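Local coordinates for protein tyrosine--tRNA ligase, mitochondrial (PDB 5IHX) that probably catalyses the ATP-dependent attachment of L-tyrosine to mitochondrial tRNA(Tyr), and is represented here by a C-terminally truncated form that keeps its class I catalytic domain, at residues Glu148-Lys153 / Val364-Gly369; Leu90-Val95 / Phe331-Ile336; Pro77-Gly82 / Ala134-Gln139. One frame throughout, in Å; residues are numbered along the deposited sequence.

The three contacts gather elements far apart in sequence around helix 126-153, whose C-terminal end serves contact 1 and whose first half serves contact 3. Contact 3 closes along the chain before contact 1 opens, about 17 Å away between centres, while contact 2 crosses both. Contacts 1 and 2, centred about 11 Å apart, touch directly: Tyr150 OH lies 3.2 Å from Phe333 N in a probable hydrogen bond. Contacts 2 and 3 have centres about 20 Å apart, yet Phe331 packs on Val81. Contact 3 holds the HIGH-type loop on helix 126-153 inside the nucleotide-binding fold; contacts 1 and 2 join that fold to the helices late in the chain.

Contact 1. Residues Glu148-Lys153 / Val364-Gly369; sequences ERYGEK and VELIHG
Arg149, Tyr150 and Lys153 dock on Glu365 and Leu366 in a helix-helix contact where the C-terminal turn of helix 126-153, in the nucleotide-binding fold, meets that of helix 354-368, among the helices late in the chain. The short segment axes run 9.2 Å apart at 144°. The Arg149 guanidinium grips two successive carbonyls of the last turn: NH1 donates to Glu365 O and NH2 to Leu366 O, each at 2.9 Å. Both donors stand above the carbonyl planes, and NH2 adds a weak bond to Glu365 O. The backbone N-H of Gly369 reaches Glu365 O from the face opposite to Arg149 NH1. Chi1 and chi2 carry the Arg149 chain out straight, and the bend at chi3 (59°) turns NE aside. Gly369, which leaves the helix with positive phi, lays its CA 3.6 Å above one face of the guanidinium of Arg149, toward the rim. An arginine binding the carbonyls at a helix C-terminus puts positive charge where it is probably favourable. In the guanidinium plane a water accepts from Arg149 NH1 and donates to Glu365 OE2. Glu365 OE1 forms a salt bridge with Lys153 NZ, modelled too short for its exact length to be trusted; Lys153 also pairs with Glu362. Leu366 CB sits over the centre of the Tyr150 ring in a CH-pi contact, 4.0 Å from the centroid. The Tyr150 hydroxyl bonds to Glu362. Helix 309-317 packs on Val364 and His368, and helix 370-383, which begins right after Gly369, covers Val364 and Glu365.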
# COMPACT_ATOMS: atom_id res chain seq x y z
N GLU A 148 -20.11 2.70 31.72
CA GLU A 148 -20.10 1.91 32.94
C GLU A 148 -20.99 2.55 34.01
O GLU A 148 -21.78 1.87 34.65
CB GLU A 148 -18.67 1.75 33.46
CG GLU A 148 -18.56 0.95 34.76
CD GLU A 148 -17.13 0.71 35.19
OE1 GLU A 148 -16.22 0.79 34.33
OE2 GLU A 148 -16.90 0.42 36.38
N ARG A 149 -20.85 3.86 34.18
CA ARG A 149 -21.66 4.60 35.14
C ARG A 149 -23.14 4.51 34.78
O ARG A 149 -23.99 4.25 35.63
CB ARG A 149 -21.22 6.07 35.19
CG ARG A 149 -22.25 7.01 35.82
CD ARG A 149 -21.76 8.45 35.85
NE ARG A 149 -21.45 8.96 34.52
CZ ARG A 149 -22.36 9.27 33.60
NH1 ARG A 149 -23.66 9.11 33.86
NH2 ARG A 149 -21.99 9.73 32.42
N TYR A 150 -23.46 4.74 33.50
CA TYR A 150 -24.84 4.70 33.03
C TYR A 150 -25.43 3.30 33.16
O TYR A 150 -26.60 3.14 33.49
CB TYR A 150 -24.90 5.18 31.58
CG TYR A 150 -26.30 5.29 31.02
CD1 TYR A 150 -27.18 6.25 31.50
CD2 TYR A 150 -26.73 4.46 30.00
CE1 TYR A 150 -28.46 6.37 30.98
CE2 TYR A 150 -28.00 4.57 29.47
CZ TYR A 150 -28.86 5.53 29.96
OH TYR A 150 -30.13 5.63 29.44
N GLY A 151 -24.61 2.28 32.92
CA GLY A 151 -25.03 0.90 33.10
C GLY A 151 -25.37 0.63 34.55
O GLY A 151 -26.35 -0.06 34.85
N GLU A 152 -24.55 1.15 35.46
CA GLU A 152 -24.76 1.00 36.89
C GLU A 152 -26.14 1.53 37.30
O GLU A 152 -26.84 0.90 38.09
CB GLU A 152 -23.66 1.72 37.68
CG GLU A 152 -23.83 1.70 39.20
CD GLU A 152 -23.59 0.34 39.81
OE1 GLU A 152 -23.01 -0.54 39.12
OE2 GLU A 152 -23.98 0.13 40.97
N LYS A 153 -26.51 2.69 36.77
CA LYS A 153 -27.80 3.30 37.09
C LYS A 153 -28.95 2.34 36.79
O LYS A 153 -29.94 2.30 37.51
CB LYS A 153 -28.00 4.60 36.30
CG LYS A 153 -29.47 5.01 36.17
CD LYS A 153 -29.65 6.35 35.48
CE LYS A 153 -31.13 6.66 35.30
NZ LYS A 153 -31.38 7.99 34.68
N VAL A 364 -28.59 12.68 27.85
CA VAL A 364 -27.75 13.71 28.44
C VAL A 364 -27.04 13.14 29.66
O VAL A 364 -25.87 13.44 29.89
CB VAL A 364 -28.56 14.97 28.81
CG1 VAL A 364 -27.74 15.89 29.73
CG2 VAL A 364 -28.97 15.72 27.56
N GLU A 365 -27.74 12.33 30.45
CA GLU A 365 -27.11 11.71 31.61
C GLU A 365 -25.98 10.78 31.18
O GLU A 365 -24.91 10.79 31.79
CB GLU A 365 -28.13 10.94 32.45
CG GLU A 365 -27.48 10.24 33.65
CD GLU A 365 -28.49 9.63 34.61
OE1 GLU A 365 -29.70 9.66 34.31
OE2 GLU A 365 -28.06 9.12 35.67
N LEU A 366 -26.23 9.99 30.14
CA LEU A 366 -25.20 9.09 29.62
C LEU A 366 -23.96 9.85 29.21
O LEU A 366 -22.85 9.51 29.61
CB LEU A 366 -25.74 8.29 28.42
CG LEU A 366 -24.70 7.54 27.58
CD1 LEU A 366 -23.92 6.52 28.41
CD2 LEU A 366 -25.36 6.86 26.39
N ILE A 367 -24.13 10.91 28.43
CA ILE A 367 -22.99 11.64 27.88
C ILE A 367 -22.35 12.59 28.88
O ILE A 367 -21.13 12.64 28.99
CB ILE A 367 -23.40 12.44 26.62
CG1 ILE A 367 -24.01 11.53 25.55
CG2 ILE A 367 -22.21 13.21 26.05
CD1 ILE A 367 -23.06 10.46 25.02
N HIS A 368 -23.18 13.33 29.62
CA HIS A 368 -22.68 14.44 30.44
C HIS A 368 -22.91 14.29 31.94
O HIS A 368 -22.48 15.15 32.72
CB HIS A 368 -23.32 15.74 29.95
CG HIS A 368 -22.93 16.12 28.56
ND1 HIS A 368 -21.63 16.40 28.20
CD2 HIS A 368 -23.67 16.25 27.43
CE1 HIS A 368 -21.58 16.70 26.92
NE2 HIS A 368 -22.81 16.62 26.42
N GLY A 369 -23.58 13.22 32.36
CA GLY A 369 -23.76 12.95 33.78
C GLY A 369 -25.10 13.41 34.33
O GLY A 369 -25.81 14.21 33.72
O HOH W 1 -25.18 8.62 36.07

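Contact 2. Residues Leu90-Val95 / Phe331-Ile336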
# COMPACT_ATOMS: atom_id res chain seq x y z
N LEU A 90 -21.97 -1.34 21.39
CA LEU A 90 -20.82 -1.71 22.21
C LEU A 90 -21.13 -1.50 23.69
O LEU A 90 -20.67 -2.26 24.54
CB LEU A 90 -19.58 -0.91 21.82
CG LEU A 90 -19.00 -1.11 20.42
CD1 LEU A 90 -17.68 -0.35 20.29
CD2 LEU A 90 -18.81 -2.58 20.07
N ALA A 91 -21.90 -0.46 24.00
CA ALA A 91 -22.32 -0.20 25.37
C ALA A 91 -23.11 -1.39 25.91
O ALA A 91 -22.86 -1.87 27.01
CB ALA A 91 -23.14 1.07 25.45
N TRP A 92 -24.06 -1.86 25.12
CA TRP A 92 -24.84 -3.04 25.48
C TRP A 92 -23.93 -4.25 25.64
O TRP A 92 -24.04 -5.00 26.61
CB TRP A 92 -25.92 -3.32 24.44
CG TRP A 92 -27.16 -2.51 24.63
CD1 TRP A 92 -27.70 -1.61 23.76
CD2 TRP A 92 -28.02 -2.52 25.78
NE1 TRP A 92 -28.85 -1.07 24.29
CE2 TRP A 92 -29.07 -1.62 25.53
CE3 TRP A 92 -28.02 -3.23 26.99
CZ2 TRP A 92 -30.09 -1.39 26.44
CZ3 TRP A 92 -29.03 -3.00 27.89
CH2 TRP A 92 -30.06 -2.09 27.62
N GLY A 93 -23.05 -4.44 24.66
CA GLY A 93 -22.09 -5.53 24.70
C GLY A 93 -21.28 -5.52 25.99
O GLY A 93 -21.11 -6.56 26.62
N TYR A 94 -20.80 -4.35 26.38
CA TYR A 94 -19.99 -4.21 27.58
C TYR A 94 -20.75 -4.68 28.82
O TYR A 94 -20.25 -5.52 29.58
CB TYR A 94 -19.54 -2.76 27.77
CG TYR A 94 -18.72 -2.53 29.02
CD1 TYR A 94 -17.50 -3.17 29.20
CD2 TYR A 94 -19.16 -1.67 30.02
CE1 TYR A 94 -16.74 -2.96 30.34
CE2 TYR A 94 -18.41 -1.46 31.16
CZ TYR A 94 -17.20 -2.10 31.32
OH TYR A 94 -16.46 -1.89 32.46
N VAL A 95 -21.95 -4.16 29.03
CA VAL A 95 -22.72 -4.50 30.22
C VAL A 95 -23.28 -5.92 30.14
O VAL A 95 -23.75 -6.46 31.14
CB VAL A 95 -23.87 -3.49 30.47
CG1 VAL A 95 -23.31 -2.08 30.62
CG2 VAL A 95 -24.91 -3.54 29.36
N PHE A 331 -31.34 4.72 21.95
CA PHE A 331 -30.43 5.67 22.60
C PHE A 331 -30.38 5.59 24.13
O PHE A 331 -29.65 6.35 24.76
CB PHE A 331 -30.80 7.10 22.21
CG PHE A 331 -30.40 7.48 20.81
CD1 PHE A 331 -29.07 7.73 20.51
CD2 PHE A 331 -31.35 7.58 19.80
CE1 PHE A 331 -28.69 8.08 19.23
CE2 PHE A 331 -30.97 7.93 18.52
CZ PHE A 331 -29.64 8.18 18.23
N THR A 332 -31.13 4.67 24.73
CA THR A 332 -31.15 4.55 26.19
C THR A 332 -31.10 3.09 26.64
O THR A 332 -31.30 2.17 25.85
CB THR A 332 -32.40 5.20 26.82
OG1 THR A 332 -33.48 4.26 26.84
CG2 THR A 332 -32.82 6.45 26.03
N PHE A 333 -30.82 2.90 27.93
CA PHE A 333 -30.84 1.58 28.57
C PHE A 333 -32.17 1.34 29.29
O PHE A 333 -32.29 0.38 30.06
CB PHE A 333 -29.68 1.45 29.56
CG PHE A 333 -28.35 1.09 28.93
CD1 PHE A 333 -27.24 0.85 29.73
CD2 PHE A 333 -28.20 1.01 27.55
CE1 PHE A 333 -26.02 0.53 29.17
CE2 PHE A 333 -26.97 0.68 26.99
CZ PHE A 333 -25.88 0.45 27.80
N LEU A 334 -33.15 2.20 29.04
CA LEU A 334 -34.47 2.06 29.65
C LEU A 334 -35.08 0.70 29.30
O LEU A 334 -35.10 0.33 28.12
CB LEU A 334 -35.40 3.18 29.19
CG LEU A 334 -35.18 4.58 29.78
CD1 LEU A 334 -35.97 5.60 28.99
CD2 LEU A 334 -35.57 4.62 31.25
N PRO A 335 -35.55 -0.05 30.31
CA PRO A 335 -36.23 -1.32 30.02
C PRO A 335 -37.43 -1.15 29.10
O PRO A 335 -38.07 -0.10 29.13
CB PRO A 335 -36.67 -1.81 31.40
CG PRO A 335 -35.77 -1.13 32.36
CD PRO A 335 -35.46 0.20 31.76
N ILE A 336 -37.72 -2.17 28.29
CA ILE A 336 -38.84 -2.11 27.36
C ILE A 336 -40.17 -1.87 28.08
O ILE A 336 -40.98 -1.06 27.62
CB ILE A 336 -38.94 -3.40 26.51
CG1 ILE A 336 -37.70 -3.56 25.63
CG2 ILE A 336 -40.22 -3.43 25.68
CD1 ILE A 336 -37.54 -2.50 24.56
O HOH W 2 -29.86 1.26 23.48
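Trp92 and Phe333 meet in an oblique aromatic pair, neither stacked nor edge-to-face: the indole six-membered ring and the phenyl ring have centroids 4.0 Å apart but planes inclined at 35°. Phe333 CE2 hangs 3.4 Å above the Trp92 plane, over the centre of the indole, and the neighbouring Phe333 CD2 comes down to 3.3 Å from Trp92 CZ2. The two side chains slide past each other in opposite directions, the indole coming from helix 84-95, which follows the HIGH-type loop in the nucleotide-binding fold, and the phenyl from the loop between helices 321-331 and 336-348, in the helical part later in the chain. In Phe333, CG stands anti to the carbonyl carbon (chi1 -82°), which starts the ring on its way to the helix. Ala91 CB lies at the ring edge, 3.7 Å from Phe333 CZ; Val95 CG1 and Phe333 CE1 reach toward each other, tip to tip, at 4.0 Å. His40 packs edge-to-face with Trp92, and the Tyr150 ring also meets Phe333. The loop has its own internal bond, an ST turn in which Leu334 N donates to Thr332 OG1; that hydroxyl is also hydrogen-bonded to Leu328 O. A water accepts from Trp92 NE1 at 2.7 Å and lies 2.9 Å from Thr332 O, bridging indole and loop beside the rings. Every residue that touches here is buried, and the direct contacts are almost wholly apolar, which implies that dispersion and exclusion of solvent hold the loop on the helix, while the water supplies an acceptor for the indole N-H.

Contact 3. Residues Pro77-Gly82 / Ala134-Gln139; sequences PSMHVG and ASMHMQ
Met79 and Ser78 meet Gln139 and Met136 just ahead of the HIGH-type motif of a class I synthetase, His80-Val81-Gly82-His83, in the loop between strand 68-72 and helix 84-95 of the nucleotide-binding fold. Gln139, on helix 126-153, is the polar bridge. Its chain is extended, with CD anti to CA (chi2 172°), and carries the amide across to the loop backbone. There Gln139 OE1 accepts from Met79 N at 2.8 Å, a nearly straight bond (165° at the hydrogen) that lies in the amide plane and uses a lone pair of the oxygen. The other end of the amide is held more loosely: Gln139 NE2 donates to Ser78 OG in a weak bond of 3.3 Å. Ser78 OG in turn donates to Met79 O at 2.6 Å, so the hydroxyl is acceptor and donor at once. Because Met79 N can only donate, it marks OE1 of Gln139 as the oxygen; the weak bond from NE2 agrees. Met79 has further backbone hydrogen bonding with Leu302, and Val81 with Ile300, which ties the loop to a later part of the chain. Ser135 OG turns back to its own helix and bonds to Ala131 O, and it is Ser135 CB that touches the loop, 3.2 Å from Pro77 O. Beneath the polar bridge lies a methionine pair. Met136, whose side chain is about 10 Å from the bound tyrosine and also packs on Leu104 of strand 100-104, crosses Met79 at about a right angle. Met136 CE lies against the peptide, 3.3 Å from Ser78 C, and touches Met79 CG at 3.7 Å.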
# COMPACT_ATOMS: atom_id res chain seq x y z
N PRO A 77 -12.66 17.18 16.08
CA PRO A 77 -12.18 17.03 17.46
C PRO A 77 -13.19 16.30 18.35
O PRO A 77 -12.87 15.91 19.47
CB PRO A 77 -11.99 18.47 17.93
CG PRO A 77 -12.89 19.28 17.07
CD PRO A 77 -12.93 18.59 15.74
N SER A 78 -14.40 16.11 17.83
CA SER A 78 -15.48 15.51 18.59
C SER A 78 -16.35 14.62 17.71
O SER A 78 -16.49 14.85 16.51
CB SER A 78 -16.35 16.59 19.24
OG SER A 78 -17.54 16.03 19.77
N MET A 79 -16.94 13.60 18.33
CA MET A 79 -18.02 12.85 17.71
C MET A 79 -19.32 13.61 17.88
O MET A 79 -19.41 14.54 18.69
CB MET A 79 -18.13 11.46 18.34
CG MET A 79 -16.94 10.56 18.06
SD MET A 79 -17.20 8.88 18.66
CE MET A 79 -17.25 9.18 20.43
N HIS A 80 -20.33 13.22 17.11
CA HIS A 80 -21.66 13.78 17.23
C HIS A 80 -22.67 12.65 17.31
O HIS A 80 -22.30 11.48 17.23
CB HIS A 80 -21.98 14.72 16.06
CG HIS A 80 -21.74 14.11 14.72
ND1 HIS A 80 -22.74 13.51 13.98
CD2 HIS A 80 -20.61 14.01 13.98
CE1 HIS A 80 -22.23 13.07 12.84
NE2 HIS A 80 -20.94 13.36 12.82
N VAL A 81 -23.94 12.99 17.47
CA VAL A 81 -24.99 12.01 17.70
C VAL A 81 -25.05 10.98 16.57
O VAL A 81 -25.45 9.84 16.79
CB VAL A 81 -26.36 12.70 17.88
CG1 VAL A 81 -27.50 11.68 17.91
CG2 VAL A 81 -26.36 13.53 19.15
N GLY A 82 -24.65 11.39 15.37
CA GLY A 82 -24.66 10.50 14.22
C GLY A 82 -23.71 9.32 14.32
O GLY A 82 -23.82 8.37 13.54
N ALA A 134 -6.24 13.43 19.29
CA ALA A 134 -6.04 13.46 20.73
C ALA A 134 -7.35 13.78 21.46
O ALA A 134 -7.65 13.20 22.50
CB ALA A 134 -4.97 14.48 21.09
N SER A 135 -8.12 14.71 20.90
CA SER A 135 -9.40 15.09 21.50
C SER A 135 -10.40 13.95 21.44
O SER A 135 -11.14 13.71 22.40
CB SER A 135 -9.98 16.32 20.78
OG SER A 135 -9.12 17.44 20.92
N MET A 136 -10.43 13.24 20.32
CA MET A 136 -11.36 12.13 20.14
C MET A 136 -10.98 10.97 21.06
O MET A 136 -11.85 10.27 21.58
CB MET A 136 -11.38 11.66 18.69
CG MET A 136 -12.48 10.64 18.39
SD MET A 136 -13.23 10.84 16.76
CE MET A 136 -14.02 12.43 16.90
N HIS A 137 -9.68 10.76 21.24
CA HIS A 137 -9.19 9.71 22.12
C HIS A 137 -9.66 9.94 23.56
O HIS A 137 -10.12 9.02 24.23
CB HIS A 137 -7.66 9.65 22.07
CG HIS A 137 -7.07 8.56 22.91
ND1 HIS A 137 -6.73 7.33 22.40
CD2 HIS A 137 -6.75 8.52 24.23
CE1 HIS A 137 -6.23 6.58 23.36
NE2 HIS A 137 -6.24 7.28 24.49
N MET A 138 -9.56 11.19 24.02
CA MET A 138 -10.01 11.55 25.36
C MET A 138 -11.52 11.34 25.50
O MET A 138 -11.99 10.82 26.52
CB MET A 138 -9.67 13.00 25.68
CG MET A 138 -8.19 13.27 25.91
SD MET A 138 -7.82 15.04 25.98
CE MET A 138 -8.91 15.58 27.30
N GLN A 139 -12.26 11.74 24.48
CA GLN A 139 -13.71 11.64 24.51
C GLN A 139 -14.17 10.18 24.55
O GLN A 139 -15.16 9.86 25.21
CB GLN A 139 -14.32 12.34 23.30
CG GLN A 139 -15.84 12.27 23.25
CD GLN A 139 -16.44 13.13 22.16
OE1 GLN A 139 -16.53 12.71 21.00
NE2 GLN A 139 -16.86 14.34 22.53